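Local coordinates for protein minor fimbrium anchoring subunit Mfa2 (Porphyromonas gingivalis, PDB 5NFI) that anchors the minor (Mfa1) fimbriae in the bacterial outer membrane and regulates their length, at residues N167-F172 with A177-T182; L203-E206 with E210-L213. One frame throughout, in Å; residues are numbered along the deposited sequence.

Contact 1. Residues N167-F172 with A177-T182; sequences NGSYRF and AKADST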
loop_
_atom_site.group_PDB
_atom_site.type_symbol
_atom_site.label_atom_id
_atom_site.label_comp_id
_atom_site.label_asym_id
_atom_site.label_seq_id
_atom_site.Cartn_x
_atom_site.Cartn_y
_atom_site.Cartn_z
ATOM N N ASN A 167 2.666 0.687 -8.455
ATOM C CA ASN A 167 2.853 0.517 -7.017
ATOM C C ASN A 167 2.921 -0.951 -6.545
ATOM O O ASN A 167 2.457 -1.273 -5.446
ATOM C CB ASN A 167 1.727 1.250 -6.272
ATOM C CG ASN A 167 0.368 0.635 -6.530
ATOM O OD1 ASN A 167 0.188 -0.085 -7.499
ATOM N ND2 ASN A 167 -0.591 0.902 -5.655
ATOM N N GLY A 168 3.500 -1.839 -7.349
ATOM C CA GLY A 168 3.529 -3.254 -6.999
ATOM C C GLY A 168 4.893 -3.739 -6.535
ATOM O O GLY A 168 5.103 -4.926 -6.298
ATOM N N SER A 169 5.827 -2.810 -6.404
ATOM C CA SER A 169 7.191 -3.158 -6.075
ATOM C C SER A 169 7.729 -2.282 -4.963
ATOM O O SER A 169 7.624 -1.056 -5.022
ATOM C CB SER A 169 8.066 -3.036 -7.308
ATOM O OG SER A 169 7.577 -3.897 -8.307
ATOM N N TYR A 170 8.295 -2.905 -3.935
ATOM C CA TYR A 170 8.756 -2.131 -2.793
ATOM C C TYR A 170 10.184 -2.480 -2.394
ATOM O O TYR A 170 10.593 -3.651 -2.434
ATOM C CB TYR A 170 7.789 -2.314 -1.624
ATOM C CG TYR A 170 6.438 -1.730 -1.939
ATOM C CD1 TYR A 170 5.546 -2.411 -2.763
ATOM C CD2 TYR A 170 6.058 -0.479 -1.454
ATOM C CE1 TYR A 170 4.311 -1.877 -3.104
ATOM C CE2 TYR A 170 4.808 0.062 -1.789
ATOM C CZ TYR A 170 3.944 -0.650 -2.621
ATOM O OH TYR A 170 2.712 -0.149 -2.967
ATOM N N ARG A 171 10.947 -1.448 -2.036
ATOM C CA ARG A 171 12.289 -1.635 -1.509
ATOM C C ARG A 171 12.201 -2.196 -0.095
ATOM O O ARG A 171 11.103 -2.349 0.444
ATOM C CB ARG A 171 13.059 -0.322 -1.525
ATOM C CG ARG A 171 13.142 0.294 -2.890
ATOM C CD ARG A 171 14.085 1.482 -2.907
ATOM N NE ARG A 171 13.641 2.491 -3.867
ATOM C CZ ARG A 171 13.833 2.395 -5.177
ATOM N NH1 ARG A 171 14.467 1.333 -5.675
ATOM N NH2 ARG A 171 13.394 3.353 -5.988
ATOM N N PHE A 172 13.344 -2.507 0.512
ATOM C CA PHE A 172 13.332 -3.015 1.876
ATOM C C PHE A 172 12.789 -1.961 2.832
ATOM O O PHE A 172 11.893 -2.256 3.627
ATOM C CB PHE A 172 14.718 -3.482 2.294
ATOM C CG PHE A 172 15.008 -4.871 1.873
ATOM C CD1 PHE A 172 15.586 -5.129 0.652
ATOM C CD2 PHE A 172 14.664 -5.931 2.682
ATOM C CE1 PHE A 172 15.832 -6.427 0.249
ATOM C CE2 PHE A 172 14.917 -7.220 2.287
ATOM C CZ PHE A 172 15.498 -7.473 1.070
ATOM N N ALA A 177 9.345 0.981 -5.263
ATOM C CA ALA A 177 10.345 0.757 -6.285
ATOM C C ALA A 177 9.753 1.124 -7.643
ATOM O O ALA A 177 8.563 0.908 -7.900
ATOM C CB ALA A 177 10.810 -0.690 -6.262
ATOM N N LYS A 178 10.568 1.685 -8.522
ATOM C CA LYS A 178 10.029 2.063 -9.818
ATOM C C LYS A 178 9.743 0.812 -10.641
ATOM O O LYS A 178 10.488 -0.164 -10.583
ATOM C CB LYS A 178 10.969 3.041 -10.541
ATOM C CG LYS A 178 10.624 4.526 -10.243
ATOM C CD LYS A 178 9.962 4.677 -8.849
ATOM C CE LYS A 178 9.545 6.090 -8.471
ATOM N NZ LYS A 178 8.928 6.050 -7.102
ATOM N N ALA A 179 8.628 0.840 -11.365
ATOM C CA ALA A 179 8.161 -0.307 -12.142
ATOM C C ALA A 179 7.150 0.126 -13.216
ATOM O O ALA A 179 6.666 1.255 -13.200
ATOM C CB ALA A 179 7.541 -1.346 -11.219
ATOM N N ASP A 180 6.837 -0.768 -14.150
ATOM C CA ASP A 180 5.715 -0.555 -15.053
ATOM C C ASP A 180 4.431 -0.515 -14.262
ATOM O O ASP A 180 4.358 -1.055 -13.164
ATOM C CB ASP A 180 5.619 -1.651 -16.099
ATOM C CG ASP A 180 6.691 -1.549 -17.129
ATOM O OD1 ASP A 180 7.462 -0.567 -17.060
ATOM O OD2 ASP A 180 6.745 -2.431 -18.018
ATOM N N SER A 181 3.408 0.105 -14.826
ATOM C CA SER A 181 2.136 0.184 -14.143
ATOM C C SER A 181 1.534 -1.188 -14.013
ATOM O O SER A 181 1.906 -2.099 -14.726
ATOM C CB SER A 181 1.172 1.122 -14.877
ATOM O OG SER A 181 1.267 2.431 -14.336
ATOM N N THR A 182 0.601 -1.322 -13.088
ATOM C CA THR A 182 -0.035 -2.587 -12.803
ATOM C C THR A 182 -1.532 -2.379 -12.789
ATOM O O THR A 182 -2.040 -1.490 -12.103
ATOM C CB THR A 182 0.405 -3.157 -11.439
ATOM O OG1 THR A 182 1.825 -3.335 -11.414
ATOM C CG2 THR A 182 -0.268 -4.475 -11.173
#
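The chain doubles back so that Ala177 lies beside Tyr170, their CA atoms 4.8 Å apart, and Ala177 N donates to Ser169 O at 2.7 Å. That bond is bent, 149° at the hydrogen, and the N-H comes down from above the carbonyl plane of Ser169. Next to it the methyl of Ala177 sits against the same peptide, with CB 3.4 Å from Ser169 O, and it also meets the CB of Ser169 at 3.8 Å. Ser169 turns OG to lie beside its own backbone N (chi1 -59°), where the hydroxyl oxygen passes 3.9 Å from the methyl of Ala179. Residues 169-171 form a short strand that pairs antiparallel with strand 93-100. The irregular return, 177-182, leads into strand 182-190, and on the way the side chain of Ala177 touches Val93. Arg171 reaches over Ala177: its chain bends at chi3 and lays one face of the guanidinium on Ala177 CA, which stands 3.9 Å above the centre of the plane. Lys178 directs its CB away from the strand, yet its NZ remains 5.3 Å from Arg171 NH2, two like charges near each other but not in contact. The CB of Tyr170 points away from 177-182, and its OH donates to Asn167 O at 2.7 Å, a bond that spans Gly168 within the first segment; Tyr170 OH is also hydrogen-bonded to Lys204 N.

Contact 2. Residues L203-E206 with E210-L213; sequences LKLE and ENTL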
loop_
_atom_site.group_PDB
_atom_site.type_symbol
_atom_site.label_atom_id
_atom_site.label_comp_id
_atom_site.label_asym_id
_atom_site.label_seq_id
_atom_site.Cartn_x
_atom_site.Cartn_y
_atom_site.Cartn_z
ATOM N N LEU A 203 -2.236 -1.472 -3.840
ATOM C CA LEU A 203 -1.283 -1.239 -2.783
ATOM C C LEU A 203 -1.184 0.264 -2.573
ATOM O O LEU A 203 -2.212 0.942 -2.544
ATOM C CB LEU A 203 0.064 -1.890 -3.099
ATOM C CG LEU A 203 -0.061 -3.418 -3.204
ATOM C CD1 LEU A 203 1.238 -4.051 -3.625
ATOM C CD2 LEU A 203 -0.535 -4.011 -1.879
ATOM N N LYS A 204 0.031 0.781 -2.396
ATOM C CA LYS A 204 0.220 2.143 -1.894
ATOM C C LYS A 204 -0.221 3.214 -2.894
ATOM O O LYS A 204 0.065 3.134 -4.092
ATOM C CB LYS A 204 1.687 2.362 -1.501
ATOM C CG LYS A 204 1.987 3.701 -0.843
ATOM C CD LYS A 204 2.441 3.513 0.588
ATOM C CE LYS A 204 3.622 4.406 0.935
ATOM N NZ LYS A 204 3.281 5.867 0.869
ATOM N N LEU A 205 -0.931 4.212 -2.382
ATOM C CA LEU A 205 -1.360 5.331 -3.193
ATOM C C LEU A 205 -0.568 6.568 -2.850
ATOM O O LEU A 205 -0.839 7.236 -1.866
ATOM C CB LEU A 205 -2.846 5.604 -2.993
ATOM C CG LEU A 205 -3.721 4.399 -3.294
ATOM C CD1 LEU A 205 -5.144 4.702 -2.914
ATOM C CD2 LEU A 205 -3.602 4.035 -4.751
ATOM N N GLU A 206 0.411 6.893 -3.672
ATOM C CA GLU A 206 1.131 8.114 -3.431
ATOM C C GLU A 206 1.559 8.722 -4.744
ATOM O O GLU A 206 1.597 8.063 -5.765
ATOM C CB GLU A 206 2.343 7.866 -2.536
ATOM C CG GLU A 206 3.513 7.214 -3.246
ATOM C CD GLU A 206 4.617 6.811 -2.293
ATOM O OE1 GLU A 206 5.795 6.808 -2.711
ATOM O OE2 GLU A 206 4.308 6.488 -1.129
ATOM N N GLU A 210 2.511 6.696 -11.874
ATOM C CA GLU A 210 1.177 6.620 -12.441
ATOM C C GLU A 210 0.175 6.082 -11.439
ATOM O O GLU A 210 0.445 5.106 -10.749
ATOM C CB GLU A 210 1.185 5.749 -13.693
ATOM C CG GLU A 210 -0.154 5.635 -14.381
ATOM C CD GLU A 210 -0.040 4.939 -15.715
ATOM O OE1 GLU A 210 -0.962 4.171 -16.085
ATOM O OE2 GLU A 210 0.997 5.151 -16.386
ATOM N N ASN A 211 -0.972 6.741 -11.345
ATOM C CA ASN A 211 -2.075 6.241 -10.547
ATOM C C ASN A 211 -3.358 6.543 -11.289
ATOM O O ASN A 211 -4.141 7.383 -10.866
ATOM C CB ASN A 211 -2.098 6.876 -9.150
ATOM C CG ASN A 211 -0.870 6.518 -8.314
ATOM O OD1 ASN A 211 -0.810 5.449 -7.705
ATOM N ND2 ASN A 211 0.107 7.421 -8.279
ATOM N N THR A 212 -3.554 5.845 -12.401
ATOM C CA THR A 212 -4.588 6.155 -13.366
ATOM C C THR A 212 -5.897 5.418 -13.142
ATOM O O THR A 212 -5.964 4.199 -13.259
ATOM C CB THR A 212 -4.094 5.844 -14.778
ATOM O OG1 THR A 212 -2.954 6.664 -15.058
ATOM C CG2 THR A 212 -5.186 6.128 -15.796
ATOM N N LEU A 213 -6.939 6.175 -12.817
ATOM C CA LEU A 213 -8.302 5.661 -12.801
ATOM C C LEU A 213 -8.881 5.923 -14.180
ATOM O O LEU A 213 -8.667 7.004 -14.737
ATOM C CB LEU A 213 -9.136 6.335 -11.717
ATOM C CG LEU A 213 -10.580 5.847 -11.613
ATOM C CD1 LEU A 213 -10.598 4.405 -11.146
ATOM C CD2 LEU A 213 -11.397 6.744 -10.680
#
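With chi1 at -64°, Asn211 swings its CG in beside its own backbone N, and chi2 of -82° turns the carboxamide so that ND2 faces Glu206 O. Asn211 ND2 donates to Glu206 O at 3.0 Å, the one hydrogen bond between 203-206 and 210-213. It is far from straight: the angle at the hydrogen is 131°, the nitrogen lies above the carbonyl plane of Glu206, and the acceptor is itself tilted out of the amide plane of Asn211. The other end of the amide is held from a different part of the fold, since OD1 bonds to Ser165 OG on strand 159-165. OD1 is thus satisfied by Ser165 and one N-H of ND2 is used by Glu206 O, which favours one rotation about chi2.

The loop that follows strand 196-202 is therefore joined to the first residue of strand 211-217 by a side chain reaching to a main-chain carbonyl, with no strand pairing between the two segments. It is one of the connections between beta strands in this FimB/Mfa2-family protein, whose family is grouped with transthyretin-like folds. The backbone of Asn211 bonds to Leu229, at the start of helix 229-233, and its N to Asp228 OD1.

Beyond the amide bond the contact is slight: Leu205 CD2 comes to 4.3 Å from Asn211 OD1, and the leucine side chain also rests on Asn144 of strand 133-151. The CB of Glu206 points away from 210-213. Its carboxylate instead forms a salt bridge with Lys204 NZ inside the first segment, at a modelled length too short to be trusted in detail. Lys204 NZ also lies close to Arg245, a like charge that the carboxylate of Glu206 would probably offset.

In the fold
Contact 1 closes before contact 2 opens, and their centres lie about 11 Å apart. Between them along the chain run strand 182-190 and its antiparallel neighbour 196-202; strand 159-165, which leads into contact 1, pairs with both 182-190 and 211-217, the strand on which contact 2 ends. The two contacts also touch directly: Asn167 ND2 approaches Lys204 O at 2.8 Å, a probable hydrogen bond, and Ser181 packs against Glu210. The connections at the ends of these strands are therefore joined to one another, and strand 169-171 ties the same region to the smaller sheet containing strand 93-100.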